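Local coordinates for protein arsenic responsive repressor ArsR (Corynebacterium glutamicum ATCC 13032, PDB 6J0E) that probably represses transcription by binding operator DNA as a winged-helix dimer and is released when it binds arsenite, at residues T20-S25 with R109-I114; I7-P12 with G115-L120. All blocks are in the same frame, centred on the assembly; numbering follows the deposited sequence. Where two conformers were deposited one is given.

Contact 1: T20-S25 with R109-I114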
loop_
_atom_site.group_PDB
_atom_site.type_symbol
_atom_site.label_atom_id
_atom_site.label_comp_id
_atom_site.label_asym_id
_atom_site.label_seq_id
_atom_site.Cartn_x
_atom_site.Cartn_y
_atom_site.Cartn_z
ATOM N N THR B 20 8.652 0.169 -9.264
ATOM C CA THR B 20 8.765 0.696 -10.648
ATOM C C THR B 20 8.201 -0.172 -11.718
ATOM O O THR B 20 7.434 0.293 -12.518
ATOM C CB THR B 20 10.129 1.105 -11.032
ATOM O OG1 THR B 20 10.510 2.177 -10.169
ATOM C CG2 THR B 20 10.130 1.736 -12.382
ATOM N N GLY B 21 8.551 -1.467 -11.646
ATOM C CA GLY B 21 8.022 -2.320 -12.649
ATOM C C GLY B 21 6.511 -2.435 -12.602
ATOM O O GLY B 21 5.874 -2.280 -13.596
ATOM N N PRO B 22 5.874 -2.814 -11.427
ATOM C CA PRO B 22 4.422 -2.978 -11.493
ATOM C C PRO B 22 3.798 -1.622 -11.728
ATOM O O PRO B 22 2.825 -1.581 -12.403
ATOM C CB PRO B 22 4.022 -3.468 -10.049
ATOM C CG PRO B 22 5.289 -3.908 -9.508
ATOM C CD PRO B 22 6.412 -3.277 -10.141
ATOM N N LEU B 23 4.410 -0.511 -11.258
ATOM C CA LEU B 23 3.770 0.755 -11.464
ATOM C C LEU B 23 3.806 1.111 -12.979
ATOM O O LEU B 23 2.878 1.789 -13.398
ATOM C CB LEU B 23 4.518 1.865 -10.768
ATOM C CG LEU B 23 4.094 1.992 -9.251
ATOM C CD1 LEU B 23 5.111 2.953 -8.642
ATOM C CD2 LEU B 23 2.652 2.429 -9.090
ATOM N N SER B 24 4.864 0.729 -13.557
ATOM C CA SER B 24 5.117 1.046 -15.048
ATOM C C SER B 24 4.375 0.142 -16.020
ATOM O O SER B 24 4.162 0.491 -17.180
ATOM C CB SER B 24 6.543 1.059 -15.393
ATOM O OG SER B 24 7.169 2.059 -14.580
ATOM N N SER B 25 3.929 -0.970 -15.529
ATOM C CA SER B 25 3.337 -1.987 -16.345
ATOM C C SER B 25 1.947 -1.564 -16.765
ATOM O O SER B 25 1.337 -0.700 -16.194
ATOM C CB SER B 25 3.247 -3.342 -15.577
ATOM O OG SER B 25 2.305 -3.236 -14.599
ATOM N N ARG B 109 1.465 -3.916 -1.614
ATOM C CA ARG B 109 2.666 -3.504 -0.861
ATOM C C ARG B 109 3.870 -3.188 -1.669
ATOM O O ARG B 109 4.550 -2.216 -1.360
ATOM C CB ARG B 109 3.029 -4.459 0.236
ATOM C CG ARG B 109 2.015 -4.467 1.335
ATOM C CD ARG B 109 2.539 -5.264 2.602
ATOM N NE ARG B 109 3.065 -6.568 2.344
ATOM C CZ ARG B 109 2.310 -7.686 2.303
ATOM N NH1 ARG B 109 0.946 -7.603 2.464
ATOM N NH2 ARG B 109 2.887 -8.783 2.029
ATOM N N THR B 110 4.120 -3.977 -2.750
ATOM C CA THR B 110 5.194 -3.745 -3.677
ATOM C C THR B 110 4.963 -2.465 -4.514
ATOM O O THR B 110 5.897 -1.650 -4.728
ATOM C CB THR B 110 5.378 -4.938 -4.621
ATOM O OG1 THR B 110 5.593 -6.095 -3.810
ATOM C CG2 THR B 110 6.416 -4.696 -5.631
ATOM N N VAL B 111 3.756 -2.229 -4.928
ATOM C CA VAL B 111 3.473 -1.039 -5.779
ATOM C C VAL B 111 3.699 0.265 -4.978
ATOM O O VAL B 111 3.963 1.249 -5.414
ATOM C CB VAL B 111 1.988 -1.102 -6.249
ATOM C CG1 VAL B 111 1.421 0.157 -6.820
ATOM C CG2 VAL B 111 1.801 -2.217 -7.293
ATOM N N LEU B 112 3.510 0.132 -3.659
ATOM C CA LEU B 112 3.620 1.240 -2.699
ATOM C C LEU B 112 5.026 1.315 -2.008
ATOM O O LEU B 112 5.122 2.079 -1.047
ATOM C CB LEU B 112 2.576 1.081 -1.584
ATOM C CG LEU B 112 1.043 1.108 -1.880
ATOM C CD1 LEU B 112 0.271 0.577 -0.644
ATOM C CD2 LEU B 112 0.587 2.452 -2.139
ATOM N N GLN B 113 6.000 0.607 -2.492
ATOM C CA GLN B 113 7.338 0.620 -1.958
ATOM C C GLN B 113 8.073 1.810 -2.655
ATOM O O GLN B 113 8.793 1.626 -3.576
ATOM C CB GLN B 113 7.968 -0.716 -2.207
ATOM C CG GLN B 113 9.392 -0.851 -1.602
ATOM C CD GLN B 113 10.475 -0.106 -2.388
ATOM O OE1 GLN B 113 10.825 -0.465 -3.598
ATOM N NE2 GLN B 113 11.078 0.923 -1.699
ATOM N N ILE B 114 7.760 3.010 -2.165
ATOM C CA ILE B 114 8.150 4.270 -2.754
ATOM C C ILE B 114 9.091 5.032 -1.778
ATOM O O ILE B 114 8.639 5.695 -0.879
ATOM C CB ILE B 114 6.861 5.165 -2.959
ATOM C CG1 ILE B 114 5.841 4.393 -3.807
ATOM C CG2 ILE B 114 7.289 6.499 -3.649
ATOM C CD1 ILE B 114 6.278 4.171 -5.162
#
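Thr20 O is held by two donors, both from Ser24: the backbone N in the i+4 helical position and, at 2.7 Å, Ser24 OG. The hydroxyl approaches Thr20 O from 32° above the carbonyl plane, so the single turn of helix 20-24 is tied twice. At its end Ser25 OG reaches Pro22 O and also meets the backbone N of Glu27, joining this turn to the start of helix 28-38. No hydrogen bond crosses to 109-114, where helix 102-111 runs out; the join is made by carbon. Leu23 and Val111 carry the largest share. Leu23 CG lies anti to its own carbonyl carbon, and the branched tip crosses Val111 obliquely. Leu23 CD2 presses on Val111 CG1 at 3.4 Å, closer than two methyl groups normally come. The other methyl, Leu23 CD1, is 3.9 Å from Ile114 CD1. Val111 CG1 stands anti to the backbone N, which leaves CG2 beside that N, facing Pro22 CB at 3.8 Å. At the margin, Pro22 CG and Thr110 CG2 meet at 4.1 Å, the two side chains crossing at about a right angle. Past the helix, Gln113 centres an inverse gamma turn, after which Ile114 packs against Cys16 and against Val100 of the second subunit. Helix 28-38 adds Tyr31, which touches Pro22 and Val111. The side chain of Ile114 is about 5 Å from a bound arsenic, so this packing borders a metalloid site of the repressor. The contact across the two segments is wholly apolar, and its cost falls on the backbone: Val111 O, 3.8 Å from Leu23 CD1, is buried with no hydrogen-bond partner in the model.

Contact 2: I7-P12 with G115-L120; sequences IQLANP and GSMELL
Met117 is the middle of a small apolar cluster on one face of a two-stranded antiparallel sheet, formed by strand 4-8 near the start of the chain and strand 116-125 at its end. Its CG sits in the crowded position between backbone N and carbonyl carbon, which sends the side chain alongside Ile7. The two run the same way, with Ile7 CG1 3.7 Å from Met117 CG. From beyond the end of the strand Leu9 crosses Met117 at about a right angle, its CD1 being 3.9 Å from the same Met117 CG. Ile7 CD1 extends the cluster to Leu119 CD2 at 3.8 Å. Next along, Leu120 pairs in parallel with a strand of the second subunit, so the sheet continues across the dimer interface. The backbone evidence for pairing is reciprocal: Ile7 N donates to Met117 O over 2.9 Å at 168°, nearly along the C=O axis, and Met117 N returns a bond of 3.1 Å to Ile7 O. Ile7 O also lies 3.0 Å from Ser116 CA, a close CH...O contact. Beyond this, Leu9 N bonds to Gly115 O at 3.0 Å from 47° above the carbonyl plane, closing the pair where Gly115 adopts a positive phi (90°). On the face opposite Met117, Ser116 OG is hydrogen-bonded to Arg109 NH2 of the second subunit. The same Ser116 OG accepts a hydrogen bond from a water that in turn accepts one from Gln8 NE2 at 3.1 Å.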
loop_
_atom_site.group_PDB
_atom_site.type_symbol
_atom_site.label_atom_id
_atom_site.label_comp_id
_atom_site.label_asym_id
_atom_site.label_seq_id
_atom_site.Cartn_x
_atom_site.Cartn_y
_atom_site.Cartn_z
ATOM N N ILE B 7 12.947 1.597 6.622
ATOM C CA ILE B 7 14.209 2.235 6.292
ATOM C C ILE B 7 13.965 3.122 5.085
ATOM O O ILE B 7 13.158 2.721 4.190
ATOM C CB ILE B 7 15.283 1.231 5.940
ATOM C CG1 ILE B 7 14.941 0.237 4.816
ATOM C CG2 ILE B 7 15.638 0.461 7.227
ATOM C CD1 ILE B 7 16.196 -0.375 4.184
ATOM N N GLN B 8 14.673 4.247 4.992
ATOM C CA GLN B 8 14.709 5.076 3.748
ATOM C C GLN B 8 15.669 4.500 2.732
ATOM O O GLN B 8 16.821 4.063 3.063
ATOM C CB GLN B 8 15.130 6.533 4.040
ATOM C CG GLN B 8 14.181 7.106 5.057
ATOM C CD GLN B 8 12.797 7.257 4.500
ATOM O OE1 GLN B 8 12.637 7.786 3.446
ATOM N NE2 GLN B 8 11.807 6.759 5.199
ATOM N N LEU B 9 15.317 4.533 1.465
ATOM C CA LEU B 9 16.115 4.002 0.411
ATOM C C LEU B 9 16.768 5.163 -0.433
ATOM O O LEU B 9 16.270 5.573 -1.525
ATOM C CB LEU B 9 15.348 3.035 -0.450
ATOM C CG LEU B 9 14.967 1.744 0.232
ATOM C CD1 LEU B 9 13.963 1.074 -0.660
ATOM C CD2 LEU B 9 16.163 0.863 0.466
ATOM N N ALA B 10 17.858 5.660 0.122
ATOM C CA ALA B 10 18.472 6.893 -0.330
ATOM C C ALA B 10 19.297 6.791 -1.623
ATOM O O ALA B 10 19.850 7.791 -2.081
ATOM C CB ALA B 10 19.262 7.468 0.790
ATOM N N ASN B 11 19.481 5.600 -2.197
ATOM C CA ASN B 11 20.126 5.460 -3.470
ATOM C C ASN B 11 18.974 5.531 -4.484
ATOM O O ASN B 11 18.070 4.727 -4.369
ATOM C CB ASN B 11 20.856 4.094 -3.587
ATOM C CG ASN B 11 21.657 3.972 -4.867
ATOM O OD1 ASN B 11 21.476 4.774 -5.770
ATOM N ND2 ASN B 11 22.668 3.065 -4.906
ATOM N N PRO B 12 19.013 6.469 -5.463
ATOM C CA PRO B 12 17.911 6.506 -6.432
ATOM C C PRO B 12 17.660 5.194 -7.222
ATOM O O PRO B 12 16.593 4.979 -7.680
ATOM C CB PRO B 12 18.314 7.620 -7.411
ATOM C CG PRO B 12 19.237 8.500 -6.656
ATOM C CD PRO B 12 19.860 7.682 -5.541
ATOM N N GLY B 115 10.343 4.724 -1.896
ATOM C CA GLY B 115 11.396 5.461 -1.124
ATOM C C GLY B 115 11.686 4.845 0.246
ATOM O O GLY B 115 12.536 5.353 0.916
ATOM N N SER B 116 11.049 3.757 0.605
ATOM C CA SER B 116 11.247 3.145 1.944
ATOM C C SER B 116 10.684 1.745 1.835
ATOM O O SER B 116 9.926 1.407 0.884
ATOM C CB SER B 116 10.614 3.930 3.067
ATOM O OG SER B 116 9.163 3.920 3.201
ATOM N N MET B 117 11.105 0.893 2.767
ATOM C CA MET B 117 10.708 -0.476 2.786
ATOM C C MET B 117 10.847 -0.968 4.234
ATOM O O MET B 117 11.582 -0.375 4.960
ATOM C CB MET B 117 11.552 -1.341 1.850
ATOM C CG MET B 117 13.007 -1.425 2.168
ATOM S SD MET B 117 13.913 -2.585 1.146
ATOM C CE MET B 117 13.337 -4.207 1.592
ATOM N N GLU B 118 10.169 -2.064 4.500
ATOM C CA GLU B 118 10.202 -2.766 5.843
ATOM C C GLU B 118 11.107 -3.890 5.760
ATOM O O GLU B 118 10.890 -4.808 4.944
ATOM C CB GLU B 118 8.718 -3.111 6.299
ATOM C CG GLU B 118 7.978 -1.953 6.820
ATOM C CD GLU B 118 7.584 -0.927 5.671
ATOM O OE1 GLU B 118 7.054 -1.681 4.623
ATOM O OE2 GLU B 118 7.848 0.197 5.720
ATOM N N LEU B 119 12.005 -3.990 6.756
ATOM C CA LEU B 119 12.839 -5.162 6.975
ATOM C C LEU B 119 13.037 -5.317 8.470
ATOM O O LEU B 119 12.615 -4.561 9.268
ATOM C CB LEU B 119 14.100 -5.048 6.185
ATOM C CG LEU B 119 15.140 -3.947 6.356
ATOM C CD1 LEU B 119 15.839 -4.085 7.632
ATOM C CD2 LEU B 119 16.165 -4.029 5.320
ATOM N N LEU B 120 13.647 -6.432 8.818
ATOM C CA LEU B 120 14.014 -6.753 10.240
ATOM C C LEU B 120 15.497 -6.379 10.443
ATOM O O LEU B 120 16.291 -6.553 9.564
ATOM C CB LEU B 120 13.828 -8.224 10.516
ATOM C CG LEU B 120 12.411 -8.771 10.391
ATOM C CD1 LEU B 120 12.342 -10.334 10.570
ATOM C CD2 LEU B 120 11.486 -8.087 11.401
HETATM O O HOH W 1 8.787 6.257 5.267
#

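Along the chain the order is 7-12, 20-25, 109-114, 115-120, so contact 2 encloses contact 1 in sequence, and the helices and wing strands of the DNA-binding fold lie between the inner pair. The centres are about 14 Å apart, both to one side of the chain's middle. Helix 102-111 is followed, after a short turn, by strand 116-125, and strand 4-8 precedes helix 20-24; the N-terminal region meets the C-terminal region twice, first strand to strand, then helix to helix end. The two contacts meet where Gln113 NE2 comes within 3.1 Å of Leu9 CD1. Both also touch the second subunit, placing the paired chain ends, and probably the nearby arsenic, at the dimer interface.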